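Chaperone CupB2 (Pseudomonas aeruginosa, PDB 3Q48) probably acts as a periplasmic chaperone of the PapD family, assisting the folding of fimbrial subunits and the assembly of the fimbria. Local coordinates at residues A[205-208]-A[209-212]. Numbering follows the deposited sequence.
Sequences MVAP and FSTK
S210 folding back on A207 and P208 makes this a local contact around a type II beta turn, A207 to S210, with K212 meeting M205 and V206 just beyond it; the turn joins two sheets of an immunoglobulin-like domain, the C-terminal one of this PapD-family chaperone. It carries the chain from strand 197-206, at the margin of the four-stranded sheet, into strand 210-214, at the margin of the three-stranded one. Here the turn reverses the chain, yet the arms pair with different strands: segments 205-208 and 209-212 run 156° apart, but V206 bonds through its backbone to V185, whereas S210 and K212 bond to N179 and V177. P208 and F209 occupy the central positions, F209 with positive phi, as is usual for the third residue of a type II turn.

V206, A207, S210 and K212 are the residues whose side chains meet the opposite arm. V206 lays CG2 against K212 CB at 3.8 Å, the two residues facing each other across the arms, and also meets F187 of the neighbouring strand. K212 extends its chain back along the backbone of M205, CD passing 3.5 Å from M205 O. The chain is bent at its last torsion, leaving NZ 3.8 Å from M205 O. At the turn itself A207 CB approaches S210 OG at 3.6 Å. With chi1 at -48°, that hydroxyl lies beside its own backbone N, facing back into the turn. S210 OG donates to P208 O over 2.9 Å. It arrives from above the carbonyl plane, 49° out of it, rather than along a lone pair.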
loop_
_atom_site.group_PDB
_atom_site.type_symbol
_atom_site.label_atom_id
_atom_site.label_comp_id
_atom_site.label_asym_id
_atom_site.label_seq_id
_atom_site.Cartn_x
_atom_site.Cartn_y
_atom_site.Cartn_z
ATOM N N MET A 205 1.334 -1.712 -8.553
ATOM C CA MET A 205 1.467 -2.715 -7.527
ATOM C C MET A 205 1.080 -4.019 -8.172
ATOM O O MET A 205 0.115 -4.071 -8.953
ATOM C CB MET A 205 0.495 -2.434 -6.378
ATOM C CG MET A 205 0.682 -3.362 -5.246
ATOM S SD MET A 205 -0.211 -2.971 -3.730
ATOM C CE MET A 205 -1.929 -2.827 -4.292
ATOM N N VAL A 206 1.831 -5.057 -7.828
ATOM C CA VAL A 206 1.546 -6.375 -8.283
ATOM C C VAL A 206 1.234 -7.192 -7.014
ATOM O O VAL A 206 1.919 -7.116 -5.977
ATOM C CB VAL A 206 2.713 -6.960 -9.166
ATOM C CG1 VAL A 206 3.994 -7.245 -8.330
ATOM C CG2 VAL A 206 2.265 -8.221 -9.923
ATOM N N ALA A 207 0.143 -7.933 -7.124
ATOM C CA ALA A 207 -0.448 -8.723 -6.049
ATOM C C ALA A 207 0.299 -10.055 -5.983
ATOM O O ALA A 207 0.862 -10.501 -7.022
ATOM C CB ALA A 207 -1.941 -8.956 -6.377
ATOM N N PRO A 208 0.296 -10.701 -4.796
ATOM C CA PRO A 208 0.935 -12.017 -4.672
ATOM C C PRO A 208 0.452 -13.005 -5.776
ATOM O O PRO A 208 -0.713 -12.998 -6.160
ATOM C CB PRO A 208 0.462 -12.538 -3.299
ATOM C CG PRO A 208 -0.147 -11.355 -2.589
ATOM C CD PRO A 208 -0.620 -10.411 -3.671
ATOM N N PHE A 209 1.360 -13.829 -6.279
ATOM C CA PHE A 209 0.983 -14.874 -7.209
ATOM C C PHE A 209 0.187 -14.310 -8.419
ATOM O O PHE A 209 -0.760 -14.941 -8.923
ATOM C CB PHE A 209 0.268 -15.999 -6.448
ATOM C CG PHE A 209 1.031 -16.491 -5.231
ATOM C CD1 PHE A 209 2.324 -17.018 -5.352
ATOM C CD2 PHE A 209 0.434 -16.471 -3.949
ATOM C CE1 PHE A 209 3.031 -17.528 -4.217
ATOM C CE2 PHE A 209 1.133 -16.943 -2.808
ATOM C CZ PHE A 209 2.444 -17.464 -2.947
ATOM N N SER A 210 0.596 -13.127 -8.883
ATOM C CA SER A 210 -0.070 -12.450 -10.017
ATOM C C SER A 210 0.909 -11.833 -10.995
ATOM O O SER A 210 2.104 -11.829 -10.767
ATOM C CB SER A 210 -1.011 -11.355 -9.569
ATOM O OG SER A 210 -1.866 -11.796 -8.538
ATOM N N THR A 211 0.371 -11.337 -12.094
ATOM C CA THR A 211 1.165 -10.700 -13.127
ATOM C C THR A 211 0.654 -9.279 -13.341
ATOM O O THR A 211 -0.564 -9.038 -13.300
ATOM C CB THR A 211 0.994 -11.427 -14.454
ATOM O OG1 THR A 211 -0.404 -11.489 -14.712
ATOM C CG2 THR A 211 1.589 -12.853 -14.426
ATOM N N LYS A 212 1.557 -8.339 -13.583
ATOM C CA LYS A 212 1.147 -7.016 -13.989
ATOM C C LYS A 212 1.767 -6.682 -15.346
ATOM O O LYS A 212 2.893 -7.068 -15.641
ATOM C CB LYS A 212 1.574 -6.011 -12.928
ATOM C CG LYS A 212 0.944 -4.639 -13.098
ATOM C CD LYS A 212 1.552 -3.615 -12.162
ATOM C CE LYS A 212 0.962 -2.211 -12.465
ATOM N NZ LYS A 212 -0.522 -2.157 -12.155
#